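Local coordinates for GTP-binding protein (Pyrococcus horikoshii, PDB 1WXQ) that probably binds GTP and may hydrolyse nucleoside triphosphates, as a P-loop protein of the Obg-like GTPases, though its cellular role is unknown, at residues A[102-107]-A[315-320]; A[216-221]-A[306-311]; A[136-141]-A[209-214]. All blocks are in the same frame, centred on the assembly; numbering follows the deposited sequence.

Overall arrangement
From the N terminus, strand 104-110 comes first and helix 127-147 follows it. Interaction 3 closes the shortest loop, bringing 136-141 of that helix against 209-214, the end of helix 200-214. The chain then enters strand 217-222, and interaction 2 closes when helix 305-316 comes back over 216-221. Interaction 1 closes last, at 102-107 with 315-320, so its loop encloses the other two, which lie in series without crossing. Interactions 1 and 2 share helix 305-316 and neighbouring parallel strands, joined by backbone hydrogen bonds of L105 and H107 with V218. I138 of interaction 3 packs on L105 and M217 from helix 127-147.

Interaction 1. Residues A[102-107]-A[315-320]; sequences ASALIH and DLLKLI
S103 and A104 meet L316 and L317 where the GTPase sheet runs up against the end of helix 305-316. Strand 104-110 is a strand of this P-loop-type alpha/beta domain, lying between the parallel strands 2-7 and 217-222. The second segment finishes the helix and turns at K318, whose positive phi of 54° helps send the chain into strand 319-325 of the neighbouring four-stranded sheet. The contact therefore sits at the junction of the two sheets, near the centre of the chain.

Following the first segment, S103 comes just ahead of the strand and meets L317 twice. Its CB lies 3.9 Å from L317 CD1, while its carbonyl O is beside the other methyl. A104 then points its methyl toward the helix end. A104 CB rests 3.7 Å from L316 CD1 and also reaches both methyls of L317, so two successive leucines close around one alanine. No hydrogen bond crosses between the segments, and the contact is van der Waals packing, mostly of methyl groups, with a small buried area of 151 Å². L105 points the other way, toward M217 and I138, while its backbone is hydrogen-bonded to P216 and V218. I106 packs on V312 and V308, one and two turns earlier along the same helix, and H107 carries the strand onward with its side chain touching L134 of helix 127-147.

The posture of L317 explains its double role. With CG set opposite the carbonyl carbon (chi1 -52°), the isobutyl group reaches back over the start of the strand and its fork spans S103 and A104: L317 CD2 stands 4.1 Å from A104 CB and 3.4 Å from S103 O.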
ATOM      1  N   ALA A 102      -1.577  -3.208   8.741  1.00 33.02           N
ATOM      2  CA  ALA A 102      -1.165  -2.511   7.538  1.00 34.57           C
ATOM      3  C   ALA A 102      -1.134  -3.418   6.318  1.00 33.31           C
ATOM      4  O   ALA A 102      -0.681  -4.545   6.393  1.00 34.34           O
ATOM      5  CB  ALA A 102       0.215  -1.890   7.753  1.00 36.42           C
ATOM      6  N   SER A 103      -1.628  -2.920   5.195  1.00 31.16           N
ATOM      7  CA  SER A 103      -1.579  -3.687   3.962  1.00 29.69           C
ATOM      8  C   SER A 103      -0.206  -3.414   3.347  1.00 27.99           C
ATOM      9  O   SER A 103       0.287  -4.180   2.526  1.00 27.51           O
ATOM     10  CB  SER A 103      -2.659  -3.224   2.984  1.00 29.79           C
ATOM     11  OG  SER A 103      -3.943  -3.500   3.489  1.00 33.43           O
ATOM     12  N   ALA A 104       0.393  -2.293   3.718  1.00 25.42           N
ATOM     13  CA  ALA A 104       1.703  -1.961   3.187  1.00 26.42           C
ATOM     14  C   ALA A 104       2.319  -0.912   4.056  1.00 26.69           C
ATOM     15  O   ALA A 104       1.628  -0.238   4.816  1.00 27.92           O
ATOM     16  CB  ALA A 104       1.615  -1.452   1.749  1.00 26.19           C
ATOM     17  N   LEU A 105       3.630  -0.773   3.944  1.00 25.86           N
ATOM     18  CA  LEU A 105       4.322   0.210   4.737  1.00 26.32           C
ATOM     19  C   LEU A 105       5.202   1.094   3.870  1.00 27.23           C
ATOM     20  O   LEU A 105       5.785   0.637   2.887  1.00 25.96           O
ATOM     21  CB  LEU A 105       5.226  -0.480   5.745  1.00 25.91           C
ATOM     22  CG  LEU A 105       4.708  -1.568   6.658  1.00 23.58           C
ATOM     23  CD1 LEU A 105       5.911  -2.350   7.199  1.00 25.00           C
ATOM     24  CD2 LEU A 105       3.892  -0.964   7.762  1.00 16.65           C
ATOM     25  N   ILE A 106       5.293   2.360   4.254  1.00 26.94           N
ATOM     26  CA  ILE A 106       6.169   3.294   3.582  1.00 27.09           C
ATOM     27  C   ILE A 106       7.301   3.525   4.586  1.00 28.25           C
ATOM     28  O   ILE A 106       7.117   4.196   5.604  1.00 28.67           O
ATOM     29  CB  ILE A 106       5.478   4.626   3.311  1.00 27.49           C
ATOM     30  CG1 ILE A 106       4.367   4.432   2.285  1.00 25.37           C
ATOM     31  CG2 ILE A 106       6.501   5.655   2.810  1.00 28.87           C
ATOM     32  CD1 ILE A 106       3.574   5.700   2.039  1.00 25.40           C
ATOM     33  N   HIS A 107       8.464   2.942   4.325  1.00 28.99           N
ATOM     34  CA  HIS A 107       9.573   3.129   5.248  1.00 28.42           C
ATOM     35  C   HIS A 107      10.450   4.331   4.875  1.00 28.01           C
ATOM     36  O   HIS A 107      11.230   4.277   3.921  1.00 27.62           O
ATOM     37  CB  HIS A 107      10.431   1.864   5.327  1.00 26.83           C
ATOM     38  CG  HIS A 107      11.494   1.936   6.385  1.00 27.44           C
ATOM     39  ND1 HIS A 107      11.628   3.021   7.215  1.00 30.89           N
ATOM     40  CD2 HIS A 107      12.447   1.053   6.739  1.00 23.57           C
ATOM     41  CE1 HIS A 107      12.632   2.809   8.052  1.00 17.61           C
ATOM     42  NE2 HIS A 107      13.144   1.631   7.788  1.00 23.83           N
ATOM     43  N   ASP A 315       1.054  -0.187  -7.452  1.00 37.34           N
ATOM     44  CA  ASP A 315       2.088  -1.166  -7.742  1.00 37.06           C
ATOM     45  C   ASP A 315       2.220  -2.256  -6.698  1.00 34.44           C
ATOM     46  O   ASP A 315       1.943  -3.421  -6.981  1.00 33.24           O
ATOM     47  CB  ASP A 315       3.426  -0.460  -7.901  1.00 37.75           C
ATOM     48  CG  ASP A 315       4.450  -1.323  -8.562  1.00 43.70           C
ATOM     49  OD1 ASP A 315       4.435  -2.545  -8.308  1.00 48.77           O
ATOM     50  OD2 ASP A 315       5.276  -0.778  -9.326  1.00 53.30           O
ATOM     51  N   LEU A 316       2.664  -1.890  -5.499  1.00 33.40           N
ATOM     52  CA  LEU A 316       2.822  -2.877  -4.435  1.00 31.89           C
ATOM     53  C   LEU A 316       1.560  -3.710  -4.316  1.00 31.31           C
ATOM     54  O   LEU A 316       1.553  -4.894  -4.589  1.00 32.95           O
ATOM     55  CB  LEU A 316       3.047  -2.206  -3.083  1.00 31.63           C
ATOM     56  CG  LEU A 316       4.384  -2.089  -2.368  1.00 31.84           C
ATOM     57  CD1 LEU A 316       4.091  -2.181  -0.866  1.00 32.49           C
ATOM     58  CD2 LEU A 316       5.351  -3.192  -2.777  1.00 38.65           C
ATOM     59  N   LEU A 317       0.483  -3.062  -3.903  1.00 32.04           N
ATOM     60  CA  LEU A 317      -0.782  -3.749  -3.716  1.00 31.21           C
ATOM     61  C   LEU A 317      -1.504  -4.035  -5.022  1.00 30.74           C
ATOM     62  O   LEU A 317      -2.461  -4.799  -5.044  1.00 33.06           O
ATOM     63  CB  LEU A 317      -1.664  -2.928  -2.761  1.00 31.64           C
ATOM     64  CG  LEU A 317      -0.909  -2.579  -1.465  1.00 31.46           C
ATOM     65  CD1 LEU A 317      -1.766  -1.745  -0.555  1.00 29.88           C
ATOM     66  CD2 LEU A 317      -0.475  -3.854  -0.770  1.00 27.65           C
ATOM     67  N   LYS A 318      -1.039  -3.423  -6.106  1.00 32.32           N
ATOM     68  CA  LYS A 318      -1.626  -3.617  -7.424  1.00 33.09           C
ATOM     69  C   LYS A 318      -3.129  -3.349  -7.487  1.00 32.52           C
ATOM     70  O   LYS A 318      -3.896  -4.128  -8.061  1.00 32.79           O
ATOM     71  CB  LYS A 318      -1.337  -5.036  -7.920  1.00 35.73           C
ATOM     72  CG  LYS A 318       0.145  -5.363  -8.048  1.00 42.49           C
ATOM     73  CD  LYS A 318       0.403  -6.328  -9.200  1.00 53.35           C
ATOM     74  CE  LYS A 318      -0.355  -7.650  -9.034  1.00 60.38           C
ATOM     75  NZ  LYS A 318      -0.276  -8.508 -10.254  1.00 60.13           N
ATOM     76  N   LEU A 319      -3.557  -2.247  -6.886  1.00 30.86           N
ATOM     77  CA  LEU A 319      -4.962  -1.881  -6.909  1.00 29.04           C
ATOM     78  C   LEU A 319      -5.221  -1.096  -8.195  1.00 28.93           C
ATOM     79  O   LEU A 319      -4.315  -0.470  -8.742  1.00 29.41           O
ATOM     80  CB  LEU A 319      -5.300  -1.036  -5.684  1.00 26.90           C
ATOM     81  CG  LEU A 319      -5.003  -1.734  -4.349  1.00 26.64           C
ATOM     82  CD1 LEU A 319      -5.087  -0.741  -3.207  1.00 26.29           C
ATOM     83  CD2 LEU A 319      -5.986  -2.877  -4.132  1.00 24.28           C
ATOM     84  N   ILE A 320      -6.446  -1.172  -8.701  1.00 28.82           N
ATOM     85  CA  ILE A 320      -6.824  -0.444  -9.909  1.00 26.78           C
ATOM     86  C   ILE A 320      -8.156   0.216  -9.616  1.00 26.36           C
ATOM     87  O   ILE A 320      -8.993  -0.361  -8.932  1.00 25.18           O
ATOM     88  CB  ILE A 320      -7.009  -1.388 -11.111  1.00 25.29           C
ATOM     89  CG1 ILE A 320      -8.025  -2.480 -10.763  1.00 26.78           C
ATOM     90  CG2 ILE A 320      -5.669  -1.978 -11.530  1.00 21.31           C
ATOM     91  CD1 ILE A 320      -8.475  -3.291 -11.981  1.00 23.19           C
TER

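Interaction 2. Residues A[216-221]-A[306-311]; sequences PMVIAA and QEVINR
V218 and V308 make the heart of this contact, in which helix 305-316 lies on strand 217-222 of the GTPase sheet. The axes of the short segments, strand 217-221 and helix 306-311, approach to 8.9 Å and run almost antiparallel, at 171°. A220 and V308 have the closest CA atoms, 6.8 Å apart.

The interactions across the interface are apolar. V218 CG1 touches V308 CG1 at 3.7 Å, one methyl against another, with the two side chains passing each other in opposite directions. In both valines CG1 stands opposite the backbone N (chi1 170° in V218), which brings that branch forward in each. The second branch of V308 reaches A220, two residues on from V218, whose CB is not aimed directly at the helix; V308 CG2 is 4.3 Å from A220 CB. V308 thus sits over both V218 and A220, and the three are buried. V218 CG2 in turn comes near the backbone of R311, one turn further along the helix.

Polar groups are turned to other partners. R311 starts toward the strand, but its chain curls and the guanidinium finishes apart from it: NE forms a salt bridge with D315, and the side chain lies along I245 and I247. On another side of the helix, Q306 NE2 gives a weak hydrogen bond to N310 OD1 (3.3 Å), and Q306 NE2 is also bonded to the carbonyl of Y43, tying the helix to strand 39-47. Within the helix, N310 N and R311 N bond to the carbonyls of Q306 and E307.

Strand 217-222 lies between the parallel strands 104-110 and 245-249. Helix 305-316 covers one face of it, while M217 and I219 turn to the other, where helix 127-147 packs.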
ATOM      1  N   PRO A 216       4.403  -5.693   2.712  1.00 29.29           N
ATOM      2  CA  PRO A 216       5.256  -5.187   1.641  1.00 28.86           C
ATOM      3  C   PRO A 216       5.462  -3.710   1.881  1.00 31.67           C
ATOM      4  O   PRO A 216       4.591  -3.027   2.429  1.00 31.87           O
ATOM      5  CB  PRO A 216       4.420  -5.449   0.395  1.00 28.89           C
ATOM      6  CG  PRO A 216       3.040  -5.193   0.891  1.00 26.48           C
ATOM      7  CD  PRO A 216       3.027  -5.897   2.230  1.00 26.42           C
HETATM    8  N   MSE A 217       6.608  -3.193   1.479  1.00 33.27           N
HETATM    9  CA  MSE A 217       6.832  -1.782   1.706  1.00 33.47           C
HETATM   10  C   MSE A 217       7.523  -1.023   0.609  1.00 32.85           C
HETATM   11  O   MSE A 217       8.112  -1.597  -0.302  1.00 32.21           O
HETATM   12  CB  MSE A 217       7.577  -1.569   3.024  1.00 35.05           C
HETATM   13  CG  MSE A 217       8.687  -2.557   3.359  1.00 35.64           C
HETATM   14 SE   MSE A 217       9.369  -2.158   5.154  1.00 56.40          SE
HETATM   15  CE  MSE A 217       9.354  -3.951   5.876  1.00 48.86           C
ATOM     16  N   VAL A 218       7.376   0.291   0.679  1.00 31.09           N
ATOM     17  CA  VAL A 218       8.024   1.170  -0.263  1.00 28.20           C
ATOM     18  C   VAL A 218       8.913   2.042   0.603  1.00 26.38           C
ATOM     19  O   VAL A 218       8.521   2.473   1.689  1.00 24.13           O
ATOM     20  CB  VAL A 218       7.031   2.037  -1.047  1.00 28.11           C
ATOM     21  CG1 VAL A 218       7.788   3.115  -1.832  1.00 28.50           C
ATOM     22  CG2 VAL A 218       6.241   1.167  -2.006  1.00 28.97           C
ATOM     23  N   ILE A 219      10.119   2.285   0.115  1.00 25.53           N
ATOM     24  CA  ILE A 219      11.070   3.076   0.849  1.00 25.90           C
ATOM     25  C   ILE A 219      11.132   4.529   0.372  1.00 23.48           C
ATOM     26  O   ILE A 219      11.358   4.808  -0.802  1.00 24.38           O
ATOM     27  CB  ILE A 219      12.452   2.413   0.755  1.00 26.10           C
ATOM     28  CG1 ILE A 219      12.308   0.943   1.143  1.00 28.04           C
ATOM     29  CG2 ILE A 219      13.453   3.135   1.666  1.00 29.04           C
ATOM     30  CD1 ILE A 219      13.567   0.137   1.001  1.00 33.28           C
ATOM     31  N   ALA A 220      10.913   5.451   1.293  1.00 23.76           N
ATOM     32  CA  ALA A 220      10.982   6.861   0.964  1.00 23.60           C
ATOM     33  C   ALA A 220      12.351   7.352   1.413  1.00 24.12           C
ATOM     34  O   ALA A 220      12.601   7.467   2.614  1.00 26.34           O
ATOM     35  CB  ALA A 220       9.887   7.631   1.688  1.00 21.79           C
ATOM     36  N   ALA A 221      13.246   7.600   0.452  1.00 24.02           N
ATOM     37  CA  ALA A 221      14.585   8.096   0.765  1.00 24.32           C
ATOM     38  C   ALA A 221      14.378   9.595   0.962  1.00 25.63           C
ATOM     39  O   ALA A 221      14.537  10.384   0.036  1.00 20.75           O
ATOM     40  CB  ALA A 221      15.534   7.826  -0.395  1.00 24.58           C
ATOM     41  N   GLN A 306       3.930  12.136  -3.154  1.00 29.96           N
ATOM     42  CA  GLN A 306       2.795  11.609  -3.902  1.00 30.69           C
ATOM     43  C   GLN A 306       3.142  10.353  -4.693  1.00 32.57           C
ATOM     44  O   GLN A 306       2.314   9.444  -4.826  1.00 33.52           O
ATOM     45  CB  GLN A 306       2.245  12.669  -4.850  1.00 29.53           C
ATOM     46  CG  GLN A 306       0.875  12.324  -5.424  1.00 30.65           C
ATOM     47  CD  GLN A 306      -0.176  12.120  -4.346  1.00 30.33           C
ATOM     48  OE1 GLN A 306      -0.352  12.961  -3.460  1.00 33.27           O
ATOM     49  NE2 GLN A 306      -0.880  11.001  -4.418  1.00 37.15           N
ATOM     50  N   GLU A 307       4.362  10.323  -5.221  1.00 32.01           N
ATOM     51  CA  GLU A 307       4.868   9.201  -6.015  1.00 33.11           C
ATOM     52  C   GLU A 307       4.897   7.924  -5.162  1.00 32.18           C
ATOM     53  O   GLU A 307       4.453   6.854  -5.587  1.00 30.60           O
ATOM     54  CB  GLU A 307       6.284   9.535  -6.500  1.00 34.57           C
ATOM     55  CG  GLU A 307       6.769   8.750  -7.697  1.00 39.02           C
ATOM     56  CD  GLU A 307       8.224   9.064  -8.033  1.00 44.40           C
ATOM     57  OE1 GLU A 307       8.608  10.255  -7.925  1.00 39.74           O
ATOM     58  OE2 GLU A 307       8.972   8.128  -8.407  1.00 40.74           O
ATOM     59  N   VAL A 308       5.426   8.047  -3.951  1.00 31.09           N
ATOM     60  CA  VAL A 308       5.498   6.912  -3.058  1.00 30.96           C
ATOM     61  C   VAL A 308       4.109   6.314  -2.808  1.00 30.35           C
ATOM     62  O   VAL A 308       3.929   5.098  -2.911  1.00 31.19           O
ATOM     63  CB  VAL A 308       6.127   7.305  -1.715  1.00 31.48           C
ATOM     64  CG1 VAL A 308       6.006   6.151  -0.733  1.00 31.60           C
ATOM     65  CG2 VAL A 308       7.590   7.682  -1.920  1.00 28.96           C
ATOM     66  N   ILE A 309       3.131   7.166  -2.498  1.00 29.47           N
ATOM     67  CA  ILE A 309       1.774   6.692  -2.226  1.00 28.12           C
ATOM     68  C   ILE A 309       1.124   6.023  -3.440  1.00 28.51           C
ATOM     69  O   ILE A 309       0.407   5.026  -3.294  1.00 27.39           O
ATOM     70  CB  ILE A 309       0.889   7.839  -1.695  1.00 28.83           C
ATOM     71  CG1 ILE A 309       1.439   8.307  -0.338  1.00 29.92           C
ATOM     72  CG2 ILE A 309      -0.553   7.378  -1.583  1.00 28.18           C
ATOM     73  CD1 ILE A 309       0.776   9.544   0.228  1.00 32.01           C
ATOM     74  N   ASN A 310       1.386   6.545  -4.635  1.00 26.96           N
ATOM     75  CA  ASN A 310       0.828   5.929  -5.831  1.00 25.67           C
ATOM     76  C   ASN A 310       1.499   4.560  -6.053  1.00 27.64           C
ATOM     77  O   ASN A 310       0.845   3.604  -6.488  1.00 28.96           O
ATOM     78  CB  ASN A 310       1.032   6.823  -7.080  1.00 24.90           C
ATOM     79  CG  ASN A 310       0.139   8.085  -7.084  1.00 30.00           C
ATOM     80  OD1 ASN A 310      -0.769   8.246  -6.249  1.00 29.17           O
ATOM     81  ND2 ASN A 310       0.400   8.981  -8.036  1.00 25.53           N
ATOM     82  N   ARG A 311       2.794   4.448  -5.747  1.00 27.92           N
ATOM     83  CA  ARG A 311       3.490   3.179  -5.960  1.00 28.11           C
ATOM     84  C   ARG A 311       3.010   2.133  -4.982  1.00 26.18           C
ATOM     85  O   ARG A 311       2.981   0.944  -5.308  1.00 25.53           O
ATOM     86  CB  ARG A 311       5.022   3.343  -5.860  1.00 29.69           C
ATOM     87  CG  ARG A 311       5.650   4.138  -7.012  1.00 36.01           C
ATOM     88  CD  ARG A 311       5.399   3.478  -8.395  1.00 37.24           C
ATOM     89  NE  ARG A 311       6.163   2.246  -8.571  1.00 39.02           N
ATOM     90  CZ  ARG A 311       7.472   2.204  -8.824  1.00 34.77           C
ATOM     91  NH1 ARG A 311       8.171   3.323  -8.943  1.00 32.84           N
ATOM     92  NH2 ARG A 311       8.086   1.036  -8.940  1.00 33.69           N
TER

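Interaction 3. Residues A[136-141]-A[209-214]; sequences REIDYW and EIRRVN
D139 and R211 bring two helices together, their CA atoms 6.3 Å apart, the closest CA pair of the two segments. Segment 136-141 is a middle piece of helix 127-147, and segment 209-214 is the last part of helix 200-214. Segment 136-141 has regular helical bonds such as Y140 N to R136 O; near the end of the second helix V213 N has only weak ones.

The side chains meet around R211. Its NE donates to D139 OD1 at 2.9 Å, with an N-H...O angle of 155°, in a bond that is also a salt bridge. The nitrogen reaches OD1 on its syn side but lies somewhat off the carboxylate plane, and the two flat groups are turned 37° against each other. OD1 sits at the guanidinium edge, a little tilted from its plane. The other oxygen, D139 OD2, is hydrogen-bonded to S208 OG, so both oxygens of this buried carboxylate have partners. R211 NH1 forms a second salt bridge, with E135 on the facing helix, which probably helps to fix the group.

R211 leaves the helix with CG opposite its backbone N (chi1 178°), which sets CG against I138, and two bends beyond it bring NE round to D139. The two side chains cross at about a right angle, I138 CG2 lying 3.4 Å from R211 CG. R212 turns away and pairs with E209 by charge alone, since E209 OE2 lies well off the guanidinium plane.

The arrangement belongs to the helical layer of an alpha/beta GTPase fold. Strand 104-110, helix 127-147, the helices that follow, helix 200-214 and the adjacent parallel strand 217-222 form a beta-alpha-beta crossover enlarged by extra helices, and the salt bridge joins its first and last helix.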
ATOM      1  N   ARG A 136      14.127  -7.341   9.756  1.00 39.07           N
ATOM      2  CA  ARG A 136      14.265  -8.403  10.751  1.00 37.02           C
ATOM      3  C   ARG A 136      13.295  -8.296  11.924  1.00 36.44           C
ATOM      4  O   ARG A 136      12.851  -9.312  12.447  1.00 38.77           O
ATOM      5  CB  ARG A 136      15.687  -8.419  11.293  1.00 37.45           C
ATOM      6  CG  ARG A 136      16.727  -8.517  10.230  1.00 33.40           C
ATOM      7  CD  ARG A 136      18.055  -8.136  10.801  1.00 41.85           C
ATOM      8  NE  ARG A 136      19.140  -8.449   9.879  1.00 48.45           N
ATOM      9  CZ  ARG A 136      20.398  -8.073  10.062  1.00 44.18           C
ATOM     10  NH1 ARG A 136      20.727  -7.357  11.132  1.00 47.21           N
ATOM     11  NH2 ARG A 136      21.326  -8.434   9.188  1.00 40.33           N
ATOM     12  N   GLU A 137      12.975  -7.082  12.357  1.00 34.76           N
ATOM     13  CA  GLU A 137      12.043  -6.943  13.467  1.00 33.71           C
ATOM     14  C   GLU A 137      10.654  -7.469  13.094  1.00 32.63           C
ATOM     15  O   GLU A 137       9.977  -8.106  13.911  1.00 32.66           O
ATOM     16  CB  GLU A 137      11.950  -5.482  13.918  1.00 32.76           C
ATOM     17  CG  GLU A 137      13.242  -4.929  14.535  1.00 30.76           C
ATOM     18  CD  GLU A 137      13.676  -5.688  15.788  1.00 32.94           C
ATOM     19  OE1 GLU A 137      12.864  -5.808  16.729  1.00 38.66           O
ATOM     20  OE2 GLU A 137      14.834  -6.158  15.835  1.00 32.28           O
ATOM     21  N   ILE A 138      10.221  -7.211  11.865  1.00 32.13           N
ATOM     22  CA  ILE A 138       8.900  -7.675  11.437  1.00 31.43           C
ATOM     23  C   ILE A 138       8.946  -9.176  11.210  1.00 30.91           C
ATOM     24  O   ILE A 138       8.007  -9.897  11.536  1.00 30.56           O
ATOM     25  CB  ILE A 138       8.454  -6.933  10.156  1.00 32.55           C
ATOM     26  CG1 ILE A 138       8.241  -5.454  10.497  1.00 32.36           C
ATOM     27  CG2 ILE A 138       7.210  -7.565   9.584  1.00 31.88           C
ATOM     28  CD1 ILE A 138       8.234  -4.507   9.309  1.00 29.86           C
ATOM     29  N   ASP A 139      10.065  -9.639  10.674  1.00 29.12           N
ATOM     30  CA  ASP A 139      10.269 -11.054  10.424  1.00 28.73           C
ATOM     31  C   ASP A 139      10.241 -11.874  11.694  1.00 27.39           C
ATOM     32  O   ASP A 139       9.550 -12.882  11.758  1.00 28.94           O
ATOM     33  CB  ASP A 139      11.594 -11.272   9.709  1.00 28.54           C
ATOM     34  CG  ASP A 139      11.461 -11.147   8.212  1.00 32.00           C
ATOM     35  OD1 ASP A 139      10.449 -10.555   7.758  1.00 37.50           O
ATOM     36  OD2 ASP A 139      12.360 -11.636   7.490  1.00 33.74           O
ATOM     37  N   TYR A 140      10.980 -11.456  12.714  1.00 25.38           N
ATOM     38  CA  TYR A 140      10.992 -12.224  13.946  1.00 24.96           C
ATOM     39  C   TYR A 140       9.699 -12.088  14.730  1.00 25.67           C
ATOM     40  O   TYR A 140       9.292 -13.012  15.436  1.00 24.31           O
ATOM     41  CB  TYR A 140      12.205 -11.843  14.793  1.00 25.44           C
ATOM     42  CG  TYR A 140      13.439 -12.486  14.231  1.00 24.34           C
ATOM     43  CD1 TYR A 140      13.937 -12.102  12.987  1.00 19.36           C
ATOM     44  CD2 TYR A 140      14.045 -13.565  14.879  1.00 24.09           C
ATOM     45  CE1 TYR A 140      15.000 -12.776  12.398  1.00 26.27           C
ATOM     46  CE2 TYR A 140      15.108 -14.250  14.294  1.00 22.61           C
ATOM     47  CZ  TYR A 140      15.580 -13.856  13.060  1.00 27.34           C
ATOM     48  OH  TYR A 140      16.626 -14.549  12.480  1.00 21.58           O
ATOM     49  N   TRP A 141       9.026 -10.953  14.582  1.00 26.58           N
ATOM     50  CA  TRP A 141       7.751 -10.729  15.275  1.00 29.13           C
ATOM     51  C   TRP A 141       6.697 -11.812  14.880  1.00 29.52           C
ATOM     52  O   TRP A 141       6.072 -12.415  15.751  1.00 30.98           O
ATOM     53  CB  TRP A 141       7.292  -9.308  14.986  1.00 29.21           C
ATOM     54  CG  TRP A 141       5.827  -9.077  15.223  1.00 31.38           C
ATOM     55  CD1 TRP A 141       5.126  -9.314  16.371  1.00 23.53           C
ATOM     56  CD2 TRP A 141       4.878  -8.559  14.272  1.00 31.73           C
ATOM     57  NE1 TRP A 141       3.799  -8.979  16.195  1.00 27.57           N
ATOM     58  CE2 TRP A 141       3.619  -8.512  14.921  1.00 29.04           C
ATOM     59  CE3 TRP A 141       4.973  -8.127  12.937  1.00 35.16           C
ATOM     60  CZ2 TRP A 141       2.462  -8.053  14.282  1.00 30.22           C
ATOM     61  CZ3 TRP A 141       3.813  -7.668  12.296  1.00 42.97           C
ATOM     62  CH2 TRP A 141       2.576  -7.636  12.974  1.00 34.38           C
ATOM     63  N   GLU A 209       8.537 -15.066   4.339  1.00 26.90           N
ATOM     64  CA  GLU A 209       7.725 -15.096   3.145  1.00 27.77           C
ATOM     65  C   GLU A 209       6.385 -14.418   3.383  1.00 27.42           C
ATOM     66  O   GLU A 209       5.823 -13.810   2.475  1.00 29.35           O
ATOM     67  CB  GLU A 209       7.513 -16.534   2.683  1.00 25.87           C
ATOM     68  CG  GLU A 209       6.794 -16.639   1.342  1.00 35.43           C
ATOM     69  CD  GLU A 209       7.307 -15.650   0.298  1.00 39.20           C
ATOM     70  OE1 GLU A 209       8.543 -15.520   0.129  1.00 39.71           O
ATOM     71  OE2 GLU A 209       6.456 -15.012  -0.361  1.00 34.86           O
ATOM     72  N   ILE A 210       5.876 -14.509   4.605  1.00 26.93           N
ATOM     73  CA  ILE A 210       4.597 -13.898   4.947  1.00 26.47           C
ATOM     74  C   ILE A 210       4.731 -12.390   4.991  1.00 27.79           C
ATOM     75  O   ILE A 210       3.854 -11.668   4.511  1.00 24.05           O
ATOM     76  CB  ILE A 210       4.086 -14.411   6.310  1.00 27.53           C
ATOM     77  CG1 ILE A 210       3.579 -15.846   6.162  1.00 23.32           C
ATOM     78  CG2 ILE A 210       2.979 -13.538   6.821  1.00 25.05           C
ATOM     79  CD1 ILE A 210       2.443 -15.961   5.157  1.00 29.01           C
ATOM     80  N   ARG A 211       5.842 -11.920   5.561  1.00 29.57           N
ATOM     81  CA  ARG A 211       6.108 -10.496   5.669  1.00 30.70           C
ATOM     82  C   ARG A 211       6.145  -9.885   4.280  1.00 29.92           C
ATOM     83  O   ARG A 211       5.484  -8.891   4.013  1.00 28.40           O
ATOM     84  CB  ARG A 211       7.448 -10.257   6.380  1.00 30.52           C
ATOM     85  CG  ARG A 211       7.851  -8.793   6.499  1.00 35.27           C
ATOM     86  CD  ARG A 211       8.731  -8.342   5.341  1.00 36.51           C
ATOM     87  NE  ARG A 211       9.964  -9.121   5.300  1.00 44.96           N
ATOM     88  CZ  ARG A 211      10.954  -8.947   4.426  1.00 51.05           C
ATOM     89  NH1 ARG A 211      10.876  -8.004   3.499  1.00 55.34           N
ATOM     90  NH2 ARG A 211      12.025  -9.729   4.474  1.00 54.26           N
ATOM     91  N   ARG A 212       6.924 -10.507   3.399  1.00 31.67           N
ATOM     92  CA  ARG A 212       7.093 -10.044   2.031  1.00 34.27           C
ATOM     93  C   ARG A 212       5.770  -9.797   1.317  1.00 33.72           C
ATOM     94  O   ARG A 212       5.655  -8.877   0.514  1.00 33.08           O
ATOM     95  CB  ARG A 212       7.914 -11.057   1.236  1.00 33.38           C
ATOM     96  CG  ARG A 212       9.311 -10.588   0.805  1.00 39.79           C
ATOM     97  CD  ARG A 212       9.825 -11.573  -0.232  1.00 44.97           C
ATOM     98  NE  ARG A 212       8.681 -12.038  -1.016  1.00 56.05           N
ATOM     99  CZ  ARG A 212       8.669 -13.117  -1.796  1.00 60.90           C
ATOM    100  NH1 ARG A 212       9.756 -13.875  -1.921  1.00 62.47           N
ATOM    101  NH2 ARG A 212       7.546 -13.446  -2.435  1.00 62.36           N
ATOM    102  N   VAL A 213       4.778 -10.624   1.621  1.00 33.42           N
ATOM    103  CA  VAL A 213       3.464 -10.514   1.001  1.00 31.47           C
ATOM    104  C   VAL A 213       2.441  -9.724   1.822  1.00 31.65           C
ATOM    105  O   VAL A 213       1.608  -9.022   1.246  1.00 33.33           O
ATOM    106  CB  VAL A 213       2.887 -11.924   0.709  1.00 30.69           C
ATOM    107  CG1 VAL A 213       1.480 -11.810   0.178  1.00 32.38           C
ATOM    108  CG2 VAL A 213       3.762 -12.644  -0.297  1.00 28.92           C
ATOM    109  N   ASN A 214       2.523  -9.836   3.154  1.00 30.83           N
ATOM    110  CA  ASN A 214       1.597  -9.187   4.107  1.00 31.61           C
ATOM    111  C   ASN A 214       2.060  -7.819   4.605  1.00 34.24           C
ATOM    112  O   ASN A 214       1.255  -6.991   5.025  1.00 35.34           O
ATOM    113  CB  ASN A 214       1.371 -10.134   5.303  1.00 32.33           C
ATOM    114  CG  ASN A 214       0.459  -9.547   6.384  1.00 30.87           C
ATOM    115  OD1 ASN A 214       0.914  -8.848   7.286  1.00 33.73           O
ATOM    116  ND2 ASN A 214      -0.838  -9.848   6.297  1.00 34.82           N
TER